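Acetylacetone-cleaving enzyme (Acinetobacter johnsonii, PDB 3BAL) cleaves acetylacetone with one molecule of oxygen to give methylglyoxal and acetate, as an iron-dependent homotetrameric dioxygenase of the cupin superfamily. Local coordinates at residues Ala60-Ala65 and Leu123-Asp128. Sequence-based numbering, arbitrary orientation.
Sequences ASHIHA and LNFIDD. With ZN (zinc ion), chain E.
Ile63 and Asn124 form a hydrogen-bonded antiparallel pair, Ile63 N to Asn124 O 2.8 Å and Asn124 N to Ile63 O 2.9 Å, and Ile126 N continues the ladder to Ser61 O. A water donates to both Ser61 O and Ile126 O at the C-terminal end of strand 123-126. The non-hydrogen-bonded pairs on either side, His62 with Phe125 and His64 with Leu123, send their side chains to the face that carries the metal. His62 CB lies over one face of the Phe125 ring, 3.9 Å from the centroid in a CH-pi contact. The two side chains lie side by side, their rings meeting obliquely with planes at 45°. Leu123 CD2 lies over one face of the His64 imidazole, toward its rim, 3.4 Å from ND1. Both histidines bind zinc through NE2, His62 at 2.2 Å and His64 at 2.1 Å, and His104 supplies a third ligand. On the other face Ile63 CD1 meets Ile126 CD1, while Asn124 OD1 is hydrogen-bonded to Ser135. His62 CG sits between its backbone N and carbonyl carbon (chi1 58°), and ND1 of its ring donates to Ala60 O at 2.8 Å, nearly straight (170°) and in the ring plane. This second-shell bond and the zinc together hold the ring's rotation. The proton on ND1 suits NE2 as the metal-binding nitrogen and would probably make His62 a somewhat stronger donor to the metal, iron in the working enzyme; strand 57-64 of the cupin jelly roll thus brings two of the three histidines to it.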
ATOM      1  N   ALA A  60     -19.031  12.800  12.237  1.00 14.04           N
ATOM      2  CA  ALA A  60     -19.166  12.055  13.488  1.00 13.16           C
ATOM      3  C   ALA A  60     -17.790  11.521  13.883  1.00 13.82           C
ATOM      4  O   ALA A  60     -16.904  11.404  13.034  1.00 15.54           O
ATOM      5  CB  ALA A  60     -20.142  10.908  13.307  1.00 13.23           C
ATOM      6  N   SER A  61     -17.622  11.202  15.166  1.00 13.22           N
ATOM      7  CA  SER A  61     -16.356  10.699  15.700  1.00 14.17           C
ATOM      8  C   SER A  61     -15.862   9.415  15.043  1.00 14.90           C
ATOM      9  O   SER A  61     -16.611   8.450  14.899  1.00 16.67           O
ATOM     10  CB  SER A  61     -16.474  10.465  17.209  1.00 14.83           C
ATOM     11  OG  SER A  61     -16.743  11.678  17.888  1.00 17.24           O
ATOM     12  N   HIS A  62     -14.587   9.395  14.665  1.00 14.01           N
ATOM     13  CA  HIS A  62     -14.029   8.219  14.025  1.00 13.50           C
ATOM     14  C   HIS A  62     -12.519   8.122  14.167  1.00 14.48           C
ATOM     15  O   HIS A  62     -11.838   9.092  14.508  1.00 15.02           O
ATOM     16  CB  HIS A  62     -14.369   8.219  12.542  1.00 12.78           C
ATOM     17  CG  HIS A  62     -13.874   9.431  11.813  1.00 13.10           C
ATOM     18  ND1 HIS A  62     -14.547  10.634  11.821  1.00 11.71           N
ATOM     19  CD2 HIS A  62     -12.750   9.634  11.082  1.00 13.25           C
ATOM     20  CE1 HIS A  62     -13.860  11.527  11.126  1.00 12.99           C
ATOM     21  NE2 HIS A  62     -12.766  10.945  10.667  1.00 12.01           N
ATOM     22  N   ILE A  63     -12.010   6.932  13.877  1.00 15.25           N
ATOM     23  CA  ILE A  63     -10.586   6.650  13.933  1.00 14.39           C
ATOM     24  C   ILE A  63     -10.143   6.163  12.548  1.00 14.08           C
ATOM     25  O   ILE A  63     -10.843   5.369  11.915  1.00 12.40           O
ATOM     26  CB  ILE A  63     -10.288   5.538  14.966  1.00 12.85           C
ATOM     27  CG1 ILE A  63     -10.660   6.016  16.370  1.00 11.85           C
ATOM     28  CG2 ILE A  63      -8.821   5.139  14.889  1.00 11.91           C
ATOM     29  CD1 ILE A  63     -10.532   4.961  17.444  1.00 10.47           C
ATOM     30  N   HIS A  64      -9.000   6.658  12.078  1.00 13.87           N
ATOM     31  CA  HIS A  64      -8.448   6.245  10.788  1.00 12.81           C
ATOM     32  C   HIS A  64      -7.635   4.971  10.989  1.00 13.81           C
ATOM     33  O   HIS A  64      -6.636   4.965  11.711  1.00 11.94           O
ATOM     34  CB  HIS A  64      -7.544   7.341  10.213  1.00 13.33           C
ATOM     35  CG  HIS A  64      -8.300   8.503   9.658  1.00 13.04           C
ATOM     36  ND1 HIS A  64      -8.463   8.707   8.304  1.00 14.07           N
ATOM     37  CD2 HIS A  64      -9.005   9.481  10.275  1.00 12.05           C
ATOM     38  CE1 HIS A  64      -9.240   9.759   8.110  1.00 12.70           C
ATOM     39  NE2 HIS A  64      -9.583  10.246   9.290  1.00 13.09           N
ATOM     40  N   ALA A  65      -8.076   3.883  10.364  1.00 13.68           N
ATOM     41  CA  ALA A  65      -7.378   2.610  10.491  1.00 13.12           C
ATOM     42  C   ALA A  65      -6.038   2.631   9.743  1.00 12.99           C
ATOM     43  O   ALA A  65      -5.100   1.918  10.111  1.00 12.28           O
ATOM     44  CB  ALA A  65      -8.264   1.489   9.960  1.00 13.96           C
ATOM     45  N   LEU A 123     -12.644   3.775   8.030  1.00 15.61           N
ATOM     46  CA  LEU A 123     -12.785   4.815   9.035  1.00 15.96           C
ATOM     47  C   LEU A 123     -13.734   4.184  10.044  1.00 15.23           C
ATOM     48  O   LEU A 123     -14.872   3.854   9.710  1.00 14.99           O
ATOM     49  CB  LEU A 123     -13.422   6.077   8.455  1.00 16.57           C
ATOM     50  CG  LEU A 123     -12.676   6.767   7.319  1.00 19.15           C
ATOM     51  CD1 LEU A 123     -13.277   8.147   7.127  1.00 19.69           C
ATOM     52  CD2 LEU A 123     -11.190   6.875   7.633  1.00 17.63           C
ATOM     53  N   ASN A 124     -13.257   3.990  11.267  1.00 14.59           N
ATOM     54  CA  ASN A 124     -14.082   3.380  12.292  1.00 14.25           C
ATOM     55  C   ASN A 124     -14.818   4.412  13.131  1.00 14.35           C
ATOM     56  O   ASN A 124     -14.211   5.135  13.924  1.00 14.07           O
ATOM     57  CB  ASN A 124     -13.232   2.485  13.198  1.00 15.26           C
ATOM     58  CG  ASN A 124     -12.682   1.270  12.469  1.00 16.21           C
ATOM     59  OD1 ASN A 124     -13.237   0.829  11.461  1.00 14.86           O
ATOM     60  ND2 ASN A 124     -11.593   0.715  12.986  1.00 15.40           N
ATOM     61  N   PHE A 125     -16.130   4.493  12.946  1.00 13.71           N
ATOM     62  CA  PHE A 125     -16.919   5.444  13.716  1.00 15.98           C
ATOM     63  C   PHE A 125     -17.214   4.812  15.067  1.00 15.49           C
ATOM     64  O   PHE A 125     -17.592   3.648  15.137  1.00 16.38           O
ATOM     65  CB  PHE A 125     -18.194   5.812  12.954  1.00 17.43           C
ATOM     66  CG  PHE A 125     -17.926   6.647  11.724  1.00 18.29           C
ATOM     67  CD1 PHE A 125     -17.555   6.043  10.523  1.00 17.72           C
ATOM     68  CD2 PHE A 125     -17.990   8.040  11.785  1.00 17.03           C
ATOM     69  CE1 PHE A 125     -17.244   6.812   9.399  1.00 15.65           C
ATOM     70  CE2 PHE A 125     -17.680   8.821  10.665  1.00 16.98           C
ATOM     71  CZ  PHE A 125     -17.307   8.203   9.470  1.00 17.04           C
ATOM     72  N   ILE A 126     -17.018   5.587  16.132  1.00 15.56           N
ATOM     73  CA  ILE A 126     -17.177   5.104  17.508  1.00 15.53           C
ATOM     74  C   ILE A 126     -18.234   5.812  18.355  1.00 16.78           C
ATOM     75  O   ILE A 126     -18.564   6.973  18.100  1.00 17.64           O
ATOM     76  CB  ILE A 126     -15.829   5.220  18.269  1.00 13.60           C
ATOM     77  CG1 ILE A 126     -15.307   6.666  18.188  1.00 13.35           C
ATOM     78  CG2 ILE A 126     -14.814   4.251  17.675  1.00 12.90           C
ATOM     79  CD1 ILE A 126     -13.973   6.916  18.920  1.00 15.16           C
ATOM     80  N   ASP A 127     -18.756   5.114  19.368  1.00 18.13           N
ATOM     81  CA  ASP A 127     -19.740   5.716  20.265  1.00 18.55           C
ATOM     82  C   ASP A 127     -19.003   6.318  21.467  1.00 19.19           C
ATOM     83  O   ASP A 127     -17.774   6.307  21.498  1.00 16.58           O
ATOM     84  CB  ASP A 127     -20.812   4.700  20.713  1.00 19.88           C
ATOM     85  CG  ASP A 127     -20.261   3.586  21.587  1.00 22.44           C
ATOM     86  OD1 ASP A 127     -19.189   3.752  22.201  1.00 22.14           O
ATOM     87  OD2 ASP A 127     -20.925   2.537  21.678  1.00 23.64           O
ATOM     88  N   ASP A 128     -19.744   6.844  22.444  1.00 20.89           N
ATOM     89  CA  ASP A 128     -19.129   7.490  23.611  1.00 21.91           C
ATOM     90  C   ASP A 128     -18.361   6.585  24.573  1.00 22.52           C
ATOM     91  O   ASP A 128     -17.745   7.068  25.531  1.00 21.98           O
ATOM     92  CB  ASP A 128     -20.176   8.284  24.404  1.00 22.32           C
ATOM     93  CG  ASP A 128     -20.598   9.568  23.702  1.00 24.86           C
ATOM     94  OD1 ASP A 128     -19.800  10.118  22.913  1.00 25.38           O
ATOM     95  OD2 ASP A 128     -21.725  10.045  23.952  1.00 27.98           O
TER
HETATM   96 ZN    ZN E 154     -10.875  11.783   9.804  1.00 18.23          ZN
HETATM   97  O   HOH W   1     -19.488   8.107  15.908  1.00 22.68           O